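Local atomic coordinates of adhesion and penetration protein autotransporter (Haemophilus influenzae, PDB entry 3SYJ), a protein that promotes adherence to and invasion of host cells, self-associates to drive bacterial aggregation through its surface-exposed passenger domain, and is probably a serine protease. Residues W622-F627 and N644-E649; N670-R675 and Q685-T690; A715-L720 and N739-I744; L776-F781 and L795-W800. One frame throughout, in Å; residues are numbered along the deposited sequence.

Contact 1: W622-F627 and N644-E649; sequences WINRTF and NVSSIE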
# COMPACT_ATOMS: atom_id res chain seq x y z
N TRP A 622 -7.49 -39.37 7.68
CA TRP A 622 -6.14 -38.89 7.98
C TRP A 622 -6.17 -37.83 9.07
O TRP A 622 -7.18 -37.15 9.26
CB TRP A 622 -5.50 -38.29 6.73
CG TRP A 622 -4.85 -39.30 5.84
CD1 TRP A 622 -5.38 -40.49 5.42
CD2 TRP A 622 -3.55 -39.20 5.25
NE1 TRP A 622 -4.47 -41.14 4.62
CE2 TRP A 622 -3.35 -40.37 4.49
CE3 TRP A 622 -2.53 -38.24 5.29
CZ2 TRP A 622 -2.17 -40.60 3.77
CZ3 TRP A 622 -1.36 -38.48 4.58
CH2 TRP A 622 -1.20 -39.65 3.83
N ILE A 623 -5.04 -37.68 9.77
CA ILE A 623 -4.86 -36.62 10.75
C ILE A 623 -4.31 -35.36 10.07
O ILE A 623 -3.35 -35.43 9.30
CB ILE A 623 -3.87 -37.05 11.86
CG1 ILE A 623 -4.32 -38.38 12.48
CG2 ILE A 623 -3.75 -35.95 12.90
CD1 ILE A 623 -3.43 -38.90 13.59
N ASN A 624 -4.93 -34.22 10.36
CA ASN A 624 -4.46 -32.94 9.81
C ASN A 624 -3.37 -32.31 10.67
O ASN A 624 -3.46 -32.30 11.90
CB ASN A 624 -5.64 -31.98 9.63
CG ASN A 624 -6.61 -32.44 8.55
OD1 ASN A 624 -6.20 -33.00 7.53
ND2 ASN A 624 -7.89 -32.22 8.79
N ARG A 625 -2.34 -31.77 10.01
CA ARG A 625 -1.18 -31.21 10.72
C ARG A 625 -0.93 -29.73 10.42
O ARG A 625 -1.41 -29.17 9.43
CB ARG A 625 0.08 -32.01 10.40
CG ARG A 625 0.00 -33.49 10.72
CD ARG A 625 -0.27 -33.75 12.19
NE ARG A 625 0.27 -35.04 12.62
CZ ARG A 625 0.02 -35.62 13.79
NH1 ARG A 625 -0.77 -35.02 14.67
NH2 ARG A 625 0.57 -36.79 14.08
N THR A 626 -0.16 -29.09 11.30
CA THR A 626 0.25 -27.71 11.10
C THR A 626 1.76 -27.65 11.22
O THR A 626 2.37 -28.38 12.00
CB THR A 626 -0.35 -26.75 12.14
OG1 THR A 626 0.08 -27.12 13.45
CG2 THR A 626 -1.86 -26.77 12.09
N PHE A 627 2.36 -26.78 10.42
CA PHE A 627 3.79 -26.56 10.49
C PHE A 627 4.07 -25.07 10.55
O PHE A 627 3.39 -24.28 9.89
CB PHE A 627 4.49 -27.19 9.29
CG PHE A 627 4.45 -28.69 9.29
CD1 PHE A 627 5.32 -29.42 10.06
CD2 PHE A 627 3.53 -29.37 8.50
CE1 PHE A 627 5.29 -30.81 10.06
CE2 PHE A 627 3.49 -30.75 8.49
CZ PHE A 627 4.38 -31.47 9.27
N ASN A 644 -3.33 -33.34 3.74
CA ASN A 644 -3.67 -33.19 5.15
C ASN A 644 -2.69 -32.33 5.94
O ASN A 644 -2.33 -32.63 7.09
CB ASN A 644 -3.90 -34.56 5.81
CG ASN A 644 -5.04 -35.33 5.16
OD1 ASN A 644 -4.81 -36.18 4.30
ND2 ASN A 644 -6.28 -35.01 5.55
N VAL A 645 -2.25 -31.24 5.32
CA VAL A 645 -1.57 -30.18 6.03
C VAL A 645 -2.54 -29.01 6.09
O VAL A 645 -2.86 -28.41 5.06
CB VAL A 645 -0.27 -29.74 5.33
CG1 VAL A 645 0.36 -28.58 6.08
CG2 VAL A 645 0.70 -30.91 5.19
N SER A 646 -3.04 -28.72 7.28
CA SER A 646 -4.02 -27.66 7.45
C SER A 646 -3.41 -26.32 7.09
O SER A 646 -4.03 -25.50 6.42
CB SER A 646 -4.53 -27.62 8.89
OG SER A 646 -5.36 -28.73 9.16
N SER A 647 -2.18 -26.11 7.55
CA SER A 647 -1.51 -24.84 7.33
C SER A 647 -0.02 -25.00 7.48
O SER A 647 0.45 -25.82 8.27
CB SER A 647 -2.01 -23.79 8.32
OG SER A 647 -1.74 -24.18 9.65
N ILE A 648 0.73 -24.23 6.71
CA ILE A 648 2.15 -24.10 6.94
C ILE A 648 2.49 -22.62 6.98
O ILE A 648 2.18 -21.88 6.04
CB ILE A 648 3.00 -24.88 5.90
CG1 ILE A 648 4.47 -24.92 6.32
CG2 ILE A 648 2.79 -24.34 4.48
CD1 ILE A 648 5.28 -25.96 5.58
N GLU A 649 3.07 -22.19 8.10
CA GLU A 649 3.33 -20.77 8.34
C GLU A 649 4.82 -20.45 8.38
O GLU A 649 5.60 -21.15 9.03
CB GLU A 649 2.67 -20.32 9.65
CG GLU A 649 2.85 -18.83 9.92
CD GLU A 649 2.30 -18.39 11.27
OE1 GLU A 649 1.36 -19.03 11.78
OE2 GLU A 649 2.80 -17.38 11.81
O HOH W 1 -8.11 -37.35 5.17
O HOH W 2 0.53 -23.25 10.48
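Asn644 pushes its amide between Trp622 and Asn624. Its CB lies 3.3 Å from Asn624 OD1 and also touches the carbonyl oxygen of Ile623. One bond further out, CG packs against Trp622 CB at 3.4 Å. The amide then divides its ends between the two neighbours: Asn644 OD1 approaches Trp622 CE3 obliquely (3.2 Å), whereas Asn644 ND2 donates a nearly straight hydrogen bond to Asn624 OD1 (2.8 Å, 165° at the hydrogen). The acceptor lies in the amide plane of Asn644, and the two amides are nearly coplanar. A water also accepts from ND2, and OD1 has a hydrogen-bond partner just outside the two segments, so both ends of the amide are held.

Beyond the asparagines the backbones run parallel. Arg625 pairs with Val645, but Thr626 pairs with Ser647, leaving Ser646 as the extra residue of a beta bulge; its N still bonds Arg625 O at 2.7 Å. On the face of Arg625, Phe627 CB rests on Ile648 CG1 (3.7 Å), and Val645 CG1 meets the edge of the Phe627 ring. Such stacking of strands from successive coils is typical of the right-handed parallel beta-helix of autotransporter passenger domains.

Contact 2: N670-R675 and Q685-T690; sequences NTICTR and QKVDLT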
# COMPACT_ATOMS: atom_id res chain seq x y z
N ASN A 670 -0.68 -38.09 -7.16
CA ASN A 670 0.23 -37.30 -6.35
C ASN A 670 1.16 -38.25 -5.62
O ASN A 670 0.78 -39.37 -5.30
CB ASN A 670 -0.54 -36.46 -5.34
CG ASN A 670 -1.67 -35.67 -5.99
OD1 ASN A 670 -1.52 -34.50 -6.32
ND2 ASN A 670 -2.81 -36.33 -6.18
N THR A 671 2.40 -37.82 -5.39
CA THR A 671 3.33 -38.63 -4.61
C THR A 671 2.99 -38.51 -3.12
O THR A 671 3.08 -37.43 -2.53
CB THR A 671 4.79 -38.23 -4.86
OG1 THR A 671 5.08 -38.33 -6.26
CG2 THR A 671 5.73 -39.14 -4.09
N ILE A 672 2.57 -39.61 -2.51
CA ILE A 672 2.18 -39.60 -1.11
C ILE A 672 3.17 -40.39 -0.26
O ILE A 672 3.47 -41.55 -0.56
CB ILE A 672 0.75 -40.17 -0.92
CG1 ILE A 672 -0.25 -39.41 -1.80
CG2 ILE A 672 0.33 -40.12 0.55
CD1 ILE A 672 -0.30 -37.93 -1.54
N CYS A 673 3.67 -39.77 0.80
CA CYS A 673 4.62 -40.40 1.70
C CYS A 673 3.97 -40.76 3.02
O CYS A 673 3.42 -39.89 3.70
CB CYS A 673 5.80 -39.46 1.98
SG CYS A 673 6.96 -39.36 0.64
N THR A 674 4.05 -42.03 3.40
CA THR A 674 3.48 -42.49 4.66
C THR A 674 4.42 -43.49 5.32
O THR A 674 5.09 -44.26 4.63
CB THR A 674 2.13 -43.20 4.45
OG1 THR A 674 2.32 -44.29 3.55
CG2 THR A 674 1.10 -42.25 3.87
N ARG A 675 4.47 -43.46 6.65
CA ARG A 675 5.26 -44.43 7.40
C ARG A 675 4.37 -45.48 8.07
O ARG A 675 3.33 -45.16 8.64
CB ARG A 675 6.15 -43.75 8.45
CG ARG A 675 6.61 -44.74 9.52
CD ARG A 675 8.05 -44.56 9.98
NE ARG A 675 8.12 -43.75 11.18
CZ ARG A 675 8.96 -43.94 12.19
NH1 ARG A 675 9.83 -44.94 12.19
NH2 ARG A 675 8.90 -43.12 13.23
N GLN A 685 5.10 -43.02 -2.91
CA GLN A 685 4.59 -43.56 -4.16
C GLN A 685 3.45 -42.72 -4.72
O GLN A 685 2.69 -42.09 -3.98
CB GLN A 685 4.09 -44.98 -3.93
CG GLN A 685 2.70 -45.00 -3.33
CD GLN A 685 2.42 -46.26 -2.53
OE1 GLN A 685 2.61 -47.37 -3.02
NE2 GLN A 685 1.97 -46.08 -1.29
N LYS A 686 3.34 -42.74 -6.05
CA LYS A 686 2.27 -42.05 -6.75
C LYS A 686 0.94 -42.73 -6.47
O LYS A 686 0.83 -43.94 -6.61
CB LYS A 686 2.54 -42.06 -8.26
CG LYS A 686 3.82 -41.36 -8.67
CD LYS A 686 3.55 -39.93 -9.11
CE LYS A 686 4.72 -39.38 -9.90
NZ LYS A 686 4.29 -38.29 -10.81
N VAL A 687 -0.05 -41.95 -6.08
CA VAL A 687 -1.36 -42.48 -5.73
C VAL A 687 -2.41 -41.64 -6.44
O VAL A 687 -2.34 -40.42 -6.46
CB VAL A 687 -1.63 -42.40 -4.20
CG1 VAL A 687 -3.04 -42.88 -3.86
CG2 VAL A 687 -0.58 -43.18 -3.42
N ASP A 688 -3.38 -42.32 -7.05
CA ASP A 688 -4.51 -41.62 -7.64
C ASP A 688 -5.42 -41.03 -6.58
O ASP A 688 -5.80 -41.70 -5.62
CB ASP A 688 -5.32 -42.57 -8.53
CG ASP A 688 -5.11 -42.29 -9.99
OD1 ASP A 688 -4.86 -43.26 -10.75
OD2 ASP A 688 -5.20 -41.10 -10.39
N LEU A 689 -5.76 -39.76 -6.76
CA LEU A 689 -6.71 -39.08 -5.88
C LEU A 689 -8.03 -38.91 -6.62
O LEU A 689 -8.30 -37.85 -7.17
CB LEU A 689 -6.16 -37.72 -5.46
CG LEU A 689 -7.00 -36.88 -4.49
CD1 LEU A 689 -7.46 -37.71 -3.30
CD2 LEU A 689 -6.24 -35.63 -4.04
N THR A 690 -8.85 -39.96 -6.62
CA THR A 690 -10.07 -39.96 -7.42
C THR A 690 -11.35 -40.18 -6.61
O THR A 690 -12.44 -39.84 -7.08
CB THR A 690 -9.99 -41.00 -8.55
OG1 THR A 690 -9.65 -42.28 -7.99
CG2 THR A 690 -8.91 -40.61 -9.55
O HOH W 3 -2.84 -38.66 -4.42
O HOH W 4 2.31 -43.78 0.64
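Asn670 and Val687 form a hydrogen-bonded antiparallel pair, Asn670 N reaching Val687 O and Val687 N reaching Asn670 O at 2.8 Å. Ile672 and Gln685 form a second such pair. Between them lies the non-hydrogen-bonded pair Thr671 and Lys686, whose CA atoms are 4.2 Å apart. The short strand segments are far from straight antiparallel alignment, with 116° between their directions. The two strands, 669-675 and 682-688, make a beta hairpin that projects from the solenoid, and a disulfide between Cys673 and Cys684 ties them together just beyond the Ile672–Gln685 pair.

On the Asn670 face, Ile672 and Val687 cross at about a right angle, with Ile672 CG1 4.1 Å from Val687 CB. Asn670 turns its ND2 toward Leu689 CB (3.7 Å) and to a water that in turn donates to Val687 O (2.7 Å); its OD1 takes the N-H of Val665, so both ends of the buried amide have partners. Across the other face, Thr671 OG1, anti to its carbonyl carbon (chi1 -57°), meets the aliphatic part of Lys686 at CD, 3.6 Å away. A second water accepts from Gln685 NE2, donates to Ile672 O and is hydrogen-bonded to Thr674 OG1 at 3.0 Å.

Contact 3: A715-L720 and N739-I744; sequences ANVKGL and NNATQI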
# COMPACT_ATOMS: atom_id res chain seq x y z
N ALA A 715 8.81 -22.81 -8.01
CA ALA A 715 7.78 -23.08 -7.01
C ALA A 715 6.43 -23.32 -7.67
O ALA A 715 6.09 -22.71 -8.69
CB ALA A 715 7.69 -21.96 -6.00
N ASN A 716 5.65 -24.22 -7.07
CA ASN A 716 4.39 -24.65 -7.66
C ASN A 716 3.31 -24.75 -6.59
O ASN A 716 3.37 -25.60 -5.72
CB ASN A 716 4.60 -26.02 -8.30
CG ASN A 716 3.89 -26.16 -9.62
OD1 ASN A 716 2.65 -26.21 -9.68
ND2 ASN A 716 4.66 -26.23 -10.70
N VAL A 717 2.32 -23.86 -6.65
CA VAL A 717 1.17 -23.96 -5.76
C VAL A 717 -0.01 -24.47 -6.57
O VAL A 717 -0.44 -23.82 -7.51
CB VAL A 717 0.81 -22.63 -5.10
CG1 VAL A 717 -0.47 -22.78 -4.29
CG2 VAL A 717 1.93 -22.15 -4.21
N LYS A 718 -0.52 -25.64 -6.20
CA LYS A 718 -1.53 -26.29 -7.03
C LYS A 718 -2.59 -27.01 -6.19
O LYS A 718 -2.35 -27.36 -5.04
CB LYS A 718 -0.86 -27.31 -7.95
CG LYS A 718 -0.30 -28.50 -7.20
CD LYS A 718 0.72 -29.26 -8.00
CE LYS A 718 1.06 -30.57 -7.31
NZ LYS A 718 2.19 -31.28 -7.96
N GLY A 719 -3.75 -27.23 -6.80
CA GLY A 719 -4.79 -28.03 -6.19
C GLY A 719 -5.30 -27.50 -4.86
O GLY A 719 -5.63 -26.32 -4.73
N LEU A 720 -5.35 -28.38 -3.87
CA LEU A 720 -5.92 -28.06 -2.56
C LEU A 720 -4.94 -27.25 -1.72
O LEU A 720 -4.39 -27.73 -0.73
CB LEU A 720 -6.31 -29.35 -1.84
CG LEU A 720 -7.35 -30.18 -2.59
CD1 LEU A 720 -7.71 -31.43 -1.82
CD2 LEU A 720 -8.58 -29.34 -2.86
N ASN A 739 -4.14 -25.71 -11.36
CA ASN A 739 -5.09 -26.71 -10.88
C ASN A 739 -6.04 -26.19 -9.82
O ASN A 739 -6.29 -26.84 -8.80
CB ASN A 739 -4.33 -27.94 -10.40
CG ASN A 739 -3.54 -28.60 -11.51
OD1 ASN A 739 -4.10 -29.27 -12.37
ND2 ASN A 739 -2.22 -28.39 -11.52
N ASN A 740 -6.57 -25.00 -10.07
CA ASN A 740 -7.63 -24.41 -9.26
C ASN A 740 -7.19 -23.95 -7.87
O ASN A 740 -8.03 -23.70 -7.00
CB ASN A 740 -8.82 -25.36 -9.15
CG ASN A 740 -10.11 -24.63 -8.86
OD1 ASN A 740 -10.76 -24.85 -7.83
ND2 ASN A 740 -10.49 -23.72 -9.75
N ALA A 741 -5.89 -23.82 -7.66
CA ALA A 741 -5.39 -23.25 -6.41
C ALA A 741 -5.69 -21.76 -6.37
O ALA A 741 -6.02 -21.16 -7.39
CB ALA A 741 -3.90 -23.50 -6.25
N THR A 742 -5.57 -21.16 -5.19
CA THR A 742 -5.84 -19.75 -5.00
C THR A 742 -4.65 -19.05 -4.35
O THR A 742 -3.97 -19.63 -3.50
CB THR A 742 -7.08 -19.54 -4.11
OG1 THR A 742 -8.20 -20.16 -4.74
CG2 THR A 742 -7.37 -18.07 -3.90
N GLN A 743 -4.38 -17.81 -4.77
CA GLN A 743 -3.42 -16.97 -4.08
C GLN A 743 -4.03 -15.64 -3.66
O GLN A 743 -4.59 -14.92 -4.49
CB GLN A 743 -2.17 -16.70 -4.93
CG GLN A 743 -1.27 -15.64 -4.29
CD GLN A 743 -0.04 -15.29 -5.13
OE1 GLN A 743 0.10 -15.76 -6.26
NE2 GLN A 743 0.84 -14.47 -4.57
N ILE A 744 -3.91 -15.30 -2.38
CA ILE A 744 -4.25 -13.97 -1.93
C ILE A 744 -2.95 -13.24 -1.67
O ILE A 744 -2.36 -13.36 -0.60
CB ILE A 744 -5.10 -13.96 -0.65
CG1 ILE A 744 -6.20 -15.01 -0.73
CG2 ILE A 744 -5.69 -12.58 -0.43
CD1 ILE A 744 -7.24 -14.72 -1.78
O HOH W 5 -8.34 -25.78 -4.57
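Gly719 has a phi of 60° with a psi of -130°, and facing it Asn739 takes a left-handed helical backbone (phi 49°); the two conformations bring the N-H and CA of Gly719 up to the carbonyl of Asn739. The polar link is slight: Gly719 N gives Asn739 O only a weak, bent hydrogen bond of 3.3 Å, while Gly719 CA makes a C-H...O contact with the same oxygen at 3.2 Å. The positive phi of Gly719 is one that glycine adopts readily.

Both residues sit at corners of the parallel beta-helix, where strand 714-718 turns toward 721-723 and, one coil later, strand 734-738 turns toward 742-744, so the contact stacks one corner on the next. Ala741 inserts its methyl into the first corner: its CB lies 3.6 Å from Gly719 O, 3.7 Å from Val717 O and 4.0 Å from Val717 CG1. Elsewhere along the turn, Lys718 CB lies 4.0 Å from Asn739 ND2, and the lysine chain then extends away. A water donates to Gly719 O (2.8 Å) and, at 3.2 Å, to Asn740 O, bridging the two turns beside the weak direct bond.

Contact 4: L776-F781 and L795-W800; sequences LKNSHF and LENATW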
# COMPACT_ATOMS: atom_id res chain seq x y z
N LEU A 776 -0.88 -16.07 -18.43
CA LEU A 776 -2.20 -16.33 -17.88
C LEU A 776 -2.93 -17.27 -18.81
O LEU A 776 -3.30 -16.89 -19.92
CB LEU A 776 -2.97 -15.02 -17.77
CG LEU A 776 -4.37 -15.05 -17.17
CD1 LEU A 776 -4.31 -15.56 -15.74
CD2 LEU A 776 -4.96 -13.66 -17.21
N LYS A 777 -3.12 -18.51 -18.38
CA LYS A 777 -3.73 -19.52 -19.24
C LYS A 777 -5.00 -20.07 -18.62
O LYS A 777 -5.05 -20.33 -17.43
CB LYS A 777 -2.76 -20.69 -19.48
CG LYS A 777 -1.33 -20.27 -19.73
CD LYS A 777 -0.44 -21.48 -19.98
CE LYS A 777 1.02 -21.06 -20.14
NZ LYS A 777 1.89 -22.18 -20.59
N ASN A 778 -6.03 -20.24 -19.45
CA ASN A 778 -7.25 -20.91 -19.02
C ASN A 778 -7.76 -20.38 -17.69
O ASN A 778 -8.27 -21.15 -16.87
CB ASN A 778 -7.00 -22.42 -18.92
CG ASN A 778 -6.37 -22.99 -20.17
OD1 ASN A 778 -5.16 -23.19 -20.23
ND2 ASN A 778 -7.19 -23.23 -21.18
N SER A 779 -7.62 -19.08 -17.48
CA SER A 779 -8.02 -18.48 -16.22
C SER A 779 -8.78 -17.19 -16.45
O SER A 779 -8.71 -16.60 -17.53
CB SER A 779 -6.80 -18.17 -15.36
OG SER A 779 -5.98 -19.32 -15.20
N HIS A 780 -9.50 -16.75 -15.43
CA HIS A 780 -10.04 -15.41 -15.41
C HIS A 780 -9.32 -14.62 -14.33
O HIS A 780 -9.06 -15.13 -13.24
CB HIS A 780 -11.55 -15.39 -15.16
CG HIS A 780 -12.09 -14.02 -14.89
ND1 HIS A 780 -12.41 -13.14 -15.90
CD2 HIS A 780 -12.33 -13.37 -13.73
CE1 HIS A 780 -12.84 -12.00 -15.37
NE2 HIS A 780 -12.80 -12.12 -14.06
N PHE A 781 -9.00 -13.37 -14.65
CA PHE A 781 -8.25 -12.50 -13.75
C PHE A 781 -8.86 -11.11 -13.79
O PHE A 781 -9.25 -10.62 -14.85
CB PHE A 781 -6.79 -12.46 -14.21
CG PHE A 781 -5.91 -11.60 -13.36
CD1 PHE A 781 -5.62 -11.96 -12.05
CD2 PHE A 781 -5.34 -10.45 -13.88
CE1 PHE A 781 -4.79 -11.17 -11.28
CE2 PHE A 781 -4.52 -9.65 -13.11
CZ PHE A 781 -4.24 -10.02 -11.81
N LEU A 795 -1.52 -14.05 -22.70
CA LEU A 795 -2.78 -14.68 -22.34
C LEU A 795 -3.12 -15.81 -23.31
O LEU A 795 -2.98 -15.66 -24.52
CB LEU A 795 -3.92 -13.65 -22.32
CG LEU A 795 -4.10 -12.79 -21.07
CD1 LEU A 795 -2.93 -11.85 -20.88
CD2 LEU A 795 -5.40 -12.00 -21.14
N GLU A 796 -3.56 -16.94 -22.77
CA GLU A 796 -4.05 -18.03 -23.61
C GLU A 796 -5.33 -18.63 -23.04
O GLU A 796 -5.34 -19.12 -21.91
CB GLU A 796 -3.00 -19.13 -23.78
CG GLU A 796 -3.42 -20.19 -24.79
CD GLU A 796 -2.59 -21.46 -24.70
OE1 GLU A 796 -1.57 -21.48 -23.97
OE2 GLU A 796 -2.97 -22.45 -25.36
N ASN A 797 -6.39 -18.60 -23.83
CA ASN A 797 -7.69 -19.08 -23.38
C ASN A 797 -8.08 -18.41 -22.08
O ASN A 797 -8.68 -19.04 -21.20
CB ASN A 797 -7.67 -20.60 -23.20
CG ASN A 797 -7.11 -21.31 -24.41
OD1 ASN A 797 -6.30 -22.23 -24.30
ND2 ASN A 797 -7.53 -20.87 -25.60
N ALA A 798 -7.75 -17.13 -21.97
CA ALA A 798 -7.96 -16.39 -20.73
C ALA A 798 -8.80 -15.13 -20.92
O ALA A 798 -8.84 -14.55 -22.00
CB ALA A 798 -6.61 -16.02 -20.11
N THR A 799 -9.47 -14.72 -19.86
CA THR A 799 -10.14 -13.43 -19.84
C THR A 799 -9.52 -12.57 -18.75
O THR A 799 -9.17 -13.07 -17.67
CB THR A 799 -11.66 -13.58 -19.61
OG1 THR A 799 -11.90 -14.20 -18.34
CG2 THR A 799 -12.29 -14.41 -20.71
N TRP A 800 -9.38 -11.29 -19.03
CA TRP A 800 -8.84 -10.34 -18.06
C TRP A 800 -9.70 -9.09 -17.99
O TRP A 800 -9.90 -8.41 -19.00
CB TRP A 800 -7.40 -9.97 -18.43
CG TRP A 800 -6.80 -8.92 -17.56
CD1 TRP A 800 -7.09 -8.68 -16.25
CD2 TRP A 800 -5.78 -7.99 -17.93
NE1 TRP A 800 -6.32 -7.64 -15.78
CE2 TRP A 800 -5.51 -7.20 -16.79
CE3 TRP A 800 -5.07 -7.74 -19.11
CZ2 TRP A 800 -4.55 -6.18 -16.80
CZ3 TRP A 800 -4.13 -6.73 -19.12
CH2 TRP A 800 -3.88 -5.96 -17.97
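His780 and Thr799 meet through a short hydrogen bond, His780 ND1 to Thr799 OG1 at 2.7 Å, with the hydroxyl at the edge of the imidazole. Thr799 OG1 sits between its own backbone N and carbonyl carbon (chi1 61°), which places it beside the ring. On the opposite face of the paired strands, Phe781 and Trp800 lie side by side and point the same way. Phe781 CD2 touches Trp800 CD1 at 3.4 Å, the two ring planes being 36° apart, and Phe781 O lies in the plane of the indole at its edge, 3.2 Å from Trp800 CD1. Leu776 shares that face: its CG packs on Ala798 CB (3.8 Å) and its CD2 on Leu795 CG.

At the turn within each segment, between its two short strands, Asn778 and Asn797 both have left-handed backbones, and their side chains lie side by side, pointing the same way. Asn778 ND2 makes a weak hydrogen bond with Asn797 OD1 (3.4 Å), the amide planes 43° apart.

Parallel backbone bonds hold these side chains in register, among them Asn778 N to Glu796 O (2.8 Å) and Phe781 N to Thr799 O. Ser779 OG is hydrogen-bonded to Lys777 O (2.6 Å), and to Val757 O and Ala760 N of the preceding coil, so three backbone groups grip the hydroxyl of this buried residue. Further out, Trp800 NE1 bonds His783 O, while Ala798 N is tied to Ser816 OG of the coil that follows. Residue-for-residue alignment of successive coils, with a leucine pair and an aromatic pair inside and asparagines aligned at the corner, is characteristic of a parallel beta-helix.

Overall arrangement
From the N terminus, the four contacts follow one another in series, without nesting or crossing. Contact 1 closes a loop of 16 residues between strands 622-629 and 645-654. Contact 2 then closes the hairpin 669-675/682-688, which folds back on contact 1: Thr674 CG2 and Ile672 CG2 pack on Trp622 CH2, the first at 3.5 Å. Contact 3, back in the solenoid, closes 18 residues between strand 714-718 and the turn leading into 742-744, its nearest atoms about 5 Å from contact 2 without touching. Contact 4 closes 13 residues farther toward the C-terminal end, its centre about 31 Å from that of contact 1. Contacts 1, 3 and 4 join coils along the solenoid; contact 2 pairs the two strands of the protruding hairpin.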